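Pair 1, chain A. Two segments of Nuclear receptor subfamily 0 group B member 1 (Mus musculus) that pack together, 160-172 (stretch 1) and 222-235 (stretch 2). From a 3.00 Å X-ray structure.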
# COMPACT_ATOMS: atom_id res chain seq x y z
N LYS A 160 7.28 16.18 -33.95
CA LYS A 160 8.60 16.66 -33.61
C LYS A 160 8.53 17.71 -32.51
O LYS A 160 9.09 17.50 -31.43
CB LYS A 160 9.31 17.21 -34.84
CG LYS A 160 9.40 16.20 -35.98
CD LYS A 160 10.49 16.56 -36.99
CE LYS A 160 10.30 17.96 -37.63
NZ LYS A 160 11.37 18.34 -38.61
N SER A 161 7.83 18.82 -32.77
CA SER A 161 7.63 19.87 -31.77
C SER A 161 7.41 19.26 -30.37
O SER A 161 8.10 19.61 -29.41
CB SER A 161 6.43 20.75 -32.13
OG SER A 161 6.51 21.20 -33.46
N PHE A 162 6.44 18.36 -30.27
CA PHE A 162 6.17 17.70 -29.01
C PHE A 162 7.43 16.99 -28.47
O PHE A 162 7.85 17.24 -27.34
CB PHE A 162 5.02 16.70 -29.16
CG PHE A 162 4.82 15.84 -27.95
CD1 PHE A 162 4.26 16.35 -26.80
CD2 PHE A 162 5.22 14.51 -27.96
CE1 PHE A 162 4.10 15.54 -25.68
CE2 PHE A 162 5.05 13.71 -26.86
CZ PHE A 162 4.49 14.22 -25.72
N PHE A 163 8.03 16.12 -29.27
CA PHE A 163 9.20 15.39 -28.82
C PHE A 163 10.19 16.37 -28.21
O PHE A 163 10.60 16.22 -27.05
CB PHE A 163 9.85 14.67 -30.00
CG PHE A 163 9.25 13.32 -30.29
CD1 PHE A 163 7.89 13.09 -30.18
CD2 PHE A 163 10.05 12.28 -30.71
CE1 PHE A 163 7.34 11.85 -30.46
CE2 PHE A 163 9.51 11.04 -30.99
CZ PHE A 163 8.15 10.83 -30.87
N PHE A 164 10.57 17.38 -28.98
CA PHE A 164 11.54 18.34 -28.53
C PHE A 164 11.11 18.99 -27.24
O PHE A 164 11.91 19.10 -26.31
CB PHE A 164 11.80 19.39 -29.59
CG PHE A 164 12.51 18.86 -30.81
CD1 PHE A 164 13.89 18.76 -30.84
CD2 PHE A 164 11.80 18.47 -31.94
CE1 PHE A 164 14.55 18.27 -31.96
CE2 PHE A 164 12.45 17.98 -33.06
CZ PHE A 164 13.83 17.88 -33.07
N LYS A 165 9.86 19.42 -27.15
CA LYS A 165 9.41 20.02 -25.90
C LYS A 165 9.71 19.11 -24.73
O LYS A 165 10.18 19.57 -23.70
CB LYS A 165 7.92 20.36 -25.92
CG LYS A 165 7.59 21.45 -24.92
CD LYS A 165 8.33 22.77 -25.29
CE LYS A 165 8.58 23.72 -24.12
NZ LYS A 165 7.34 24.29 -23.54
N CYS A 166 9.44 17.82 -24.89
CA CYS A 166 9.64 16.87 -23.80
C CYS A 166 11.09 16.83 -23.44
O CYS A 166 11.46 16.86 -22.28
CB CYS A 166 9.21 15.47 -24.23
SG CYS A 166 7.45 15.29 -24.47
N TRP A 167 11.92 16.76 -24.47
CA TRP A 167 13.35 16.63 -24.28
C TRP A 167 13.90 17.85 -23.58
O TRP A 167 14.62 17.72 -22.59
CB TRP A 167 14.04 16.40 -25.61
CG TRP A 167 13.65 15.10 -26.23
CD1 TRP A 167 13.23 13.96 -25.59
CD2 TRP A 167 13.66 14.79 -27.62
NE1 TRP A 167 12.98 12.97 -26.51
CE2 TRP A 167 13.23 13.45 -27.76
CE3 TRP A 167 13.99 15.52 -28.76
CZ2 TRP A 167 13.13 12.83 -29.00
CZ3 TRP A 167 13.88 14.90 -29.99
CH2 TRP A 167 13.45 13.57 -30.10
N SER A 168 13.55 19.03 -24.07
CA SER A 168 14.01 20.28 -23.49
C SER A 168 13.56 20.44 -22.04
O SER A 168 14.06 21.31 -21.33
CB SER A 168 13.54 21.48 -24.31
OG SER A 168 12.17 21.71 -24.08
N LEU A 169 12.63 19.60 -21.60
CA LEU A 169 12.11 19.67 -20.23
C LEU A 169 12.74 18.62 -19.27
O LEU A 169 12.45 18.60 -18.06
CB LEU A 169 10.58 19.57 -20.23
CG LEU A 169 9.78 20.85 -20.46
CD1 LEU A 169 8.31 20.55 -20.62
CD2 LEU A 169 9.97 21.79 -19.31
N ASN A 170 13.57 17.73 -19.81
CA ASN A 170 14.32 16.75 -19.03
C ASN A 170 13.46 15.91 -18.10
O ASN A 170 13.72 15.83 -16.90
CB ASN A 170 15.40 17.44 -18.21
CG ASN A 170 16.40 18.13 -19.08
OD1 ASN A 170 16.73 19.30 -18.86
ND2 ASN A 170 16.88 17.42 -20.10
N ILE A 171 12.48 15.24 -18.68
CA ILE A 171 11.54 14.46 -17.90
C ILE A 171 12.09 13.11 -17.41
O ILE A 171 12.58 12.30 -18.21
CB ILE A 171 10.26 14.27 -18.72
CG1 ILE A 171 9.83 15.60 -19.30
CG2 ILE A 171 9.15 13.72 -17.86
CD1 ILE A 171 8.67 15.50 -20.16
N ASP A 172 12.01 12.87 -16.10
CA ASP A 172 12.47 11.60 -15.54
C ASP A 172 11.43 10.50 -15.73
O ASP A 172 10.26 10.77 -15.97
CB ASP A 172 12.87 11.74 -14.07
CG ASP A 172 11.72 12.17 -13.18
OD1 ASP A 172 10.58 12.07 -13.65
OD2 ASP A 172 11.96 12.61 -12.03
N ILE A 222 5.71 26.10 -11.06
CA ILE A 222 6.42 26.30 -12.30
C ILE A 222 6.51 25.00 -13.04
O ILE A 222 6.27 24.98 -14.25
CB ILE A 222 7.83 26.80 -12.07
CG1 ILE A 222 7.80 28.18 -11.40
CG2 ILE A 222 8.58 26.84 -13.38
CD1 ILE A 222 7.24 29.31 -12.25
N ARG A 223 6.84 23.91 -12.35
CA ARG A 223 7.06 22.64 -13.04
C ARG A 223 5.75 22.05 -13.52
O ARG A 223 5.72 21.37 -14.54
CB ARG A 223 7.77 21.62 -12.16
CG ARG A 223 8.89 20.88 -12.87
CD ARG A 223 8.50 20.48 -14.26
NE ARG A 223 9.64 20.04 -15.06
CZ ARG A 223 10.05 18.78 -15.14
NH1 ARG A 223 9.43 17.83 -14.44
NH2 ARG A 223 11.10 18.46 -15.91
N SER A 224 4.68 22.32 -12.79
CA SER A 224 3.35 21.87 -13.21
C SER A 224 2.98 22.43 -14.58
O SER A 224 2.59 21.69 -15.47
CB SER A 224 2.30 22.27 -12.18
OG SER A 224 1.01 21.92 -12.64
N ALA A 225 3.09 23.75 -14.73
CA ALA A 225 2.83 24.43 -15.99
C ALA A 225 3.73 23.86 -17.08
O ALA A 225 3.31 23.72 -18.21
CB ALA A 225 3.06 25.91 -15.86
N GLU A 226 4.97 23.53 -16.73
CA GLU A 226 5.90 22.98 -17.70
C GLU A 226 5.41 21.65 -18.23
O GLU A 226 5.58 21.34 -19.40
CB GLU A 226 7.28 22.81 -17.07
CG GLU A 226 7.94 24.12 -16.70
CD GLU A 226 9.43 23.97 -16.44
OE1 GLU A 226 9.91 22.83 -16.25
OE2 GLU A 226 10.11 25.01 -16.44
N LEU A 227 4.80 20.87 -17.36
CA LEU A 227 4.34 19.56 -17.76
C LEU A 227 3.08 19.68 -18.58
O LEU A 227 2.96 19.05 -19.62
CB LEU A 227 4.09 18.69 -16.54
CG LEU A 227 5.33 18.32 -15.73
CD1 LEU A 227 4.96 17.29 -14.68
CD2 LEU A 227 6.44 17.80 -16.62
N ASN A 228 2.12 20.47 -18.10
CA ASN A 228 0.87 20.65 -18.80
C ASN A 228 1.18 21.22 -20.16
O ASN A 228 0.41 21.08 -21.10
CB ASN A 228 -0.06 21.58 -18.02
CG ASN A 228 -0.43 21.05 -16.64
OD1 ASN A 228 -0.27 19.86 -16.36
ND2 ASN A 228 -0.93 21.93 -15.79
N SER A 229 2.35 21.85 -20.26
CA SER A 229 2.81 22.49 -21.48
C SER A 229 2.96 21.46 -22.58
O SER A 229 2.47 21.65 -23.68
CB SER A 229 4.15 23.16 -21.21
OG SER A 229 4.65 23.74 -22.38
N ALA A 230 3.64 20.36 -22.27
CA ALA A 230 3.84 19.25 -23.21
C ALA A 230 2.55 18.50 -23.49
O ALA A 230 2.30 18.10 -24.62
CB ALA A 230 4.88 18.29 -22.69
N LEU A 231 1.74 18.29 -22.46
CA LEU A 231 0.43 17.69 -22.62
C LEU A 231 -0.44 18.45 -23.63
O LEU A 231 -1.03 17.86 -24.54
CB LEU A 231 -0.29 17.64 -21.28
CG LEU A 231 0.23 16.64 -20.23
CD1 LEU A 231 -0.38 16.92 -18.86
CD2 LEU A 231 -0.07 15.23 -20.66
N PHE A 232 -0.52 19.75 -23.45
CA PHE A 232 -1.23 20.61 -24.40
C PHE A 232 -0.72 20.46 -25.83
O PHE A 232 -1.49 20.48 -26.78
CB PHE A 232 -1.11 22.06 -23.94
CG PHE A 232 -1.55 23.06 -24.95
CD1 PHE A 232 -2.87 23.48 -25.00
CD2 PHE A 232 -0.65 23.60 -25.83
CE1 PHE A 232 -3.28 24.43 -25.92
CE2 PHE A 232 -1.05 24.53 -26.74
CZ PHE A 232 -2.37 24.95 -26.80
N LEU A 233 0.58 20.32 -25.97
CA LEU A 233 1.17 20.20 -27.28
C LEU A 233 0.91 18.81 -27.89
O LEU A 233 1.10 18.59 -29.09
CB LEU A 233 2.66 20.48 -27.15
CG LEU A 233 3.40 20.82 -28.44
CD1 LEU A 233 2.64 21.86 -29.23
CD2 LEU A 233 4.78 21.29 -28.10
N LEU A 234 0.44 17.90 -27.05
CA LEU A 234 0.19 16.52 -27.44
C LEU A 234 -1.21 16.32 -27.99
O LEU A 234 -1.43 15.50 -28.88
CB LEU A 234 0.34 15.59 -26.24
CG LEU A 234 0.29 14.08 -26.45
CD1 LEU A 234 1.42 13.57 -27.32
CD2 LEU A 234 0.34 13.39 -25.11
N ARG A 235 -2.15 17.06 -27.45
CA ARG A 235 -3.53 16.88 -27.85
C ARG A 235 -3.74 17.14 -29.34
O ARG A 235 -4.81 16.84 -29.87
CB ARG A 235 -4.42 17.78 -27.01
CG ARG A 235 -3.78 19.10 -26.64
CD ARG A 235 -4.80 20.12 -26.17
NE ARG A 235 -5.78 19.55 -25.25
CZ ARG A 235 -5.66 19.54 -23.92
NH1 ARG A 235 -4.59 20.07 -23.34
NH2 ARG A 235 -6.61 19.02 -23.18

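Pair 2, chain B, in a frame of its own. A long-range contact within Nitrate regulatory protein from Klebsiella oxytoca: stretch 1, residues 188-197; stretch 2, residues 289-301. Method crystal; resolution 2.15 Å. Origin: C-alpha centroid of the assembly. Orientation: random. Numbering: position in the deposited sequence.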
# COMPACT_ATOMS: atom_id res chain seq x y z
N ALA B 188 2.58 -4.11 14.21
CA ALA B 188 3.93 -4.39 14.69
C ALA B 188 4.13 -5.88 14.95
O ALA B 188 5.15 -6.46 14.58
CB ALA B 188 4.22 -3.59 15.98
N LEU B 189 3.14 -6.51 15.59
CA LEU B 189 3.16 -7.94 15.84
C LEU B 189 3.15 -8.75 14.54
O LEU B 189 3.97 -9.66 14.34
CB LEU B 189 1.97 -8.35 16.72
CG LEU B 189 1.75 -9.86 16.87
CD1 LEU B 189 2.92 -10.49 17.61
CD2 LEU B 189 0.44 -10.16 17.60
N TYR B 190 2.21 -8.42 13.65
CA TYR B 190 2.12 -9.09 12.36
C TYR B 190 3.44 -8.96 11.61
O TYR B 190 3.93 -9.93 11.03
CB TYR B 190 0.98 -8.49 11.52
CG TYR B 190 1.01 -8.96 10.09
CD1 TYR B 190 0.73 -10.29 9.77
CD2 TYR B 190 1.32 -8.10 9.05
CE1 TYR B 190 0.77 -10.74 8.48
CE2 TYR B 190 1.36 -8.54 7.74
CZ TYR B 190 1.08 -9.87 7.46
OH TYR B 190 1.12 -10.32 6.17
N SER B 191 4.01 -7.76 11.61
CA SER B 191 5.29 -7.55 10.94
C SER B 191 6.31 -8.52 11.51
O SER B 191 7.04 -9.16 10.77
CB SER B 191 5.79 -6.12 11.13
OG SER B 191 4.86 -5.18 10.64
N PHE B 192 6.35 -8.61 12.83
CA PHE B 192 7.31 -9.47 13.49
C PHE B 192 7.04 -10.94 13.16
O PHE B 192 7.96 -11.69 12.86
CB PHE B 192 7.27 -9.24 15.01
CG PHE B 192 8.36 -9.94 15.76
CD1 PHE B 192 8.22 -11.27 16.12
CD2 PHE B 192 9.53 -9.27 16.09
CE1 PHE B 192 9.23 -11.92 16.81
CE2 PHE B 192 10.54 -9.91 16.78
CZ PHE B 192 10.39 -11.24 17.14
N MET B 193 5.77 -11.34 13.24
CA MET B 193 5.39 -12.72 12.98
C MET B 193 5.81 -13.10 11.56
O MET B 193 6.27 -14.22 11.31
CB MET B 193 3.87 -12.91 13.15
CG MET B 193 3.36 -13.04 14.60
SD MET B 193 1.55 -13.03 14.76
CE MET B 193 1.16 -14.66 14.18
N GLN B 194 5.64 -12.16 10.65
CA GLN B 194 5.93 -12.39 9.24
C GLN B 194 7.44 -12.49 8.99
O GLN B 194 7.89 -13.35 8.23
CB GLN B 194 5.30 -11.29 8.38
CG GLN B 194 5.31 -11.60 6.90
CD GLN B 194 4.57 -12.88 6.56
OE1 GLN B 194 5.17 -13.89 6.19
NE2 GLN B 194 3.24 -12.84 6.69
N GLY B 195 8.23 -11.64 9.63
CA GLY B 195 9.67 -11.74 9.52
C GLY B 195 10.16 -13.09 10.04
O GLY B 195 11.08 -13.70 9.47
N LYS B 196 9.54 -13.55 11.12
CA LYS B 196 9.91 -14.80 11.79
C LYS B 196 9.53 -15.98 10.92
O LYS B 196 10.25 -16.97 10.86
CB LYS B 196 9.19 -14.87 13.14
CG LYS B 196 9.39 -16.14 13.93
CD LYS B 196 8.83 -15.96 15.35
CE LYS B 196 8.80 -17.27 16.13
NZ LYS B 196 7.62 -18.11 15.79
N GLU B 197 8.40 -15.87 10.24
CA GLU B 197 7.99 -16.93 9.31
C GLU B 197 9.01 -17.08 8.17
O GLU B 197 9.37 -18.19 7.77
CB GLU B 197 6.60 -16.65 8.74
CG GLU B 197 6.27 -17.45 7.46
CD GLU B 197 6.41 -18.98 7.63
OE1 GLU B 197 6.67 -19.44 8.77
OE2 GLU B 197 6.26 -19.72 6.63
N ARG B 289 18.01 -19.27 16.83
CA ARG B 289 17.59 -17.96 16.37
C ARG B 289 16.08 -17.79 16.44
O ARG B 289 15.59 -16.77 16.89
CB ARG B 289 18.08 -17.75 14.95
CG ARG B 289 17.75 -16.40 14.37
CD ARG B 289 18.01 -16.43 12.88
NE ARG B 289 17.63 -15.18 12.22
CZ ARG B 289 17.36 -15.09 10.92
NH1 ARG B 289 17.41 -16.18 10.16
NH2 ARG B 289 17.05 -13.91 10.38
N LEU B 290 15.34 -18.79 15.98
CA LEU B 290 13.88 -18.72 15.99
C LEU B 290 13.30 -18.78 17.41
O LEU B 290 12.29 -18.13 17.70
CB LEU B 290 13.28 -19.82 15.11
CG LEU B 290 13.53 -19.64 13.60
CD1 LEU B 290 13.41 -20.98 12.87
CD2 LEU B 290 12.57 -18.62 13.01
N GLU B 291 13.92 -19.57 18.29
CA GLU B 291 13.49 -19.57 19.69
C GLU B 291 13.74 -18.22 20.37
O GLU B 291 12.94 -17.77 21.20
CB GLU B 291 14.13 -20.72 20.48
CG GLU B 291 13.48 -22.08 20.19
CD GLU B 291 11.97 -22.09 20.45
OE1 GLU B 291 11.51 -21.64 21.53
OE2 GLU B 291 11.23 -22.57 19.57
N GLN B 292 14.83 -17.55 20.01
CA GLN B 292 15.03 -16.18 20.51
C GLN B 292 13.94 -15.24 20.00
O GLN B 292 13.41 -14.43 20.77
CB GLN B 292 16.42 -15.66 20.12
CG GLN B 292 17.56 -16.39 20.80
CD GLN B 292 17.48 -16.30 22.32
OE1 GLN B 292 17.19 -17.28 23.00
NE2 GLN B 292 17.72 -15.11 22.85
N LEU B 293 13.59 -15.35 18.72
CA LEU B 293 12.53 -14.51 18.17
C LEU B 293 11.21 -14.82 18.89
O LEU B 293 10.45 -13.91 19.20
CB LEU B 293 12.37 -14.74 16.67
CG LEU B 293 13.52 -14.26 15.77
CD1 LEU B 293 13.42 -14.91 14.40
CD2 LEU B 293 13.56 -12.74 15.65
N ARG B 294 10.96 -16.10 19.15
CA ARG B 294 9.73 -16.51 19.83
C ARG B 294 9.61 -15.84 21.20
O ARG B 294 8.53 -15.39 21.59
CB ARG B 294 9.67 -18.04 19.96
CG ARG B 294 8.43 -18.56 20.70
CD ARG B 294 7.14 -18.06 20.05
NE ARG B 294 5.93 -18.49 20.78
CZ ARG B 294 4.70 -18.05 20.50
NH1 ARG B 294 4.52 -17.19 19.51
NH2 ARG B 294 3.66 -18.47 21.21
N GLY B 295 10.72 -15.77 21.93
CA GLY B 295 10.72 -15.12 23.24
C GLY B 295 10.19 -13.70 23.14
O GLY B 295 9.30 -13.30 23.90
N VAL B 296 10.72 -12.95 22.19
CA VAL B 296 10.26 -11.59 21.98
C VAL B 296 8.79 -11.54 21.54
O VAL B 296 8.02 -10.69 22.00
CB VAL B 296 11.13 -10.85 20.95
CG1 VAL B 296 10.50 -9.54 20.60
CG2 VAL B 296 12.53 -10.63 21.51
N GLU B 297 8.41 -12.45 20.65
CA GLU B 297 7.05 -12.48 20.14
C GLU B 297 6.03 -12.72 21.27
O GLU B 297 4.94 -12.14 21.27
CB GLU B 297 6.92 -13.57 19.07
CG GLU B 297 5.54 -13.74 18.49
CD GLU B 297 5.46 -14.94 17.54
OE1 GLU B 297 6.26 -15.90 17.68
OE2 GLU B 297 4.58 -14.93 16.65
N GLU B 298 6.39 -13.58 22.21
CA GLU B 298 5.53 -13.83 23.36
C GLU B 298 5.35 -12.56 24.20
O GLU B 298 4.28 -12.33 24.77
CB GLU B 298 6.08 -14.98 24.22
CG GLU B 298 6.08 -16.32 23.49
CD GLU B 298 6.56 -17.47 24.35
OE1 GLU B 298 7.47 -17.26 25.18
OE2 GLU B 298 6.02 -18.59 24.19
N LEU B 299 6.38 -11.74 24.26
CA LEU B 299 6.30 -10.49 25.01
C LEU B 299 5.32 -9.55 24.32
O LEU B 299 4.53 -8.85 24.98
CB LEU B 299 7.67 -9.82 25.13
CG LEU B 299 7.59 -8.35 25.58
CD1 LEU B 299 7.17 -8.21 27.04
CD2 LEU B 299 8.90 -7.60 25.34
N LEU B 300 5.38 -9.51 23.00
CA LEU B 300 4.52 -8.60 22.26
C LEU B 300 3.06 -8.92 22.55
O LEU B 300 2.25 -8.03 22.74
CB LEU B 300 4.80 -8.68 20.76
CG LEU B 300 6.23 -8.40 20.29
CD1 LEU B 300 6.31 -8.51 18.76
CD2 LEU B 300 6.68 -7.02 20.78
N ILE B 301 2.76 -10.21 22.58
CA ILE B 301 1.41 -10.70 22.85
C ILE B 301 0.95 -10.34 24.27
O ILE B 301 -0.17 -9.85 24.47
CB ILE B 301 1.36 -12.21 22.62
CG1 ILE B 301 1.40 -12.49 21.11
CG2 ILE B 301 0.11 -12.81 23.27
CD1 ILE B 301 1.86 -13.88 20.76
O HOH W 1 4.35 -17.25 15.45

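What backbone arrangement do the two pairs share? Each sets two helices side by side and nearly antiparallel, with 169° between the chain directions in pair 1 and 161° in pair 2. The axes come within 9.3 Å in pair 1 and 10.4 Å in pair 2, yet the central backbones superpose with an RMSD of 0.6 Å. The register agrees too: F162(A) lies nearest L233(A), as the matching L189(B) lies nearest L300(B), and K165(A) nearest A230(A) answers to F192(B) nearest E297(B).

How is the F162(A)/L189(B) position filled? Both side chains have chi1 in t, leave their backbones sideways, and bring their ends nearer the partner helix. The ring of F162(A) takes L234(A) CD1 over one face, 3.6 Å from the ring centroid, while its CE1 reaches A230(A) CB at 4.1 Å. The branched L189(B) reaches the matching residues through CD1, which is 4.1 Å from L300(B) CB, 4.3 Å from I301(B) CG1 and 4.3 Å from E297(B) CG.

What happens one turn on, where K165(A) matches F192(B)? Both point toward the partner with chi1 in t, but the chemistry differs. The chain of K165(A) lays CB 3.9 Å from L233(A) CD2 and ends in a weak hydrogen bond from NZ to S229(A) OG, at 3.0 Å. F192(B) instead sits as a knob among L293(B), V296(B), E297(B) and L300(B). Its CE2 lies 3.8 Å from V296(B) CG1, the residue matching S229(A), so an apolar contact stands where pair 1 has a polar one.

How do A230(A) and E297(B) suit the same place? The small A230(A) leaves its CB 4.3 Å from C166(A) SG, a compact contact. E297(B) is extended, with chi1 and chi2 in t, and fits among L189(B), F192(B), M193(B) and K196(B). Its OE1 forms a salt bridge with K196(B) NZ at 3.2 Å, although the hydrogen bond within it is weak; R294(B) NH1 also binds E297(B) OE1, at 2.8 Å.

Where does charge enter at the L169(A)/K196(B) position? In pair 2 the charge is on this residue, whose long chain also places CD 4.0 Å from L293(B) CB. In pair 1 the side chain is apolar, and L169(A) CD2 lies 3.2 Å from E226(A) OE1. That carboxylate oxygen forms a salt bridge with R223(A) NE at 3.0 Å, and R223(A) NH2 makes a weak hydrogen bond to L169(A) O at 2.5 Å, so the arginine spans from its own helix to the opposing backbone.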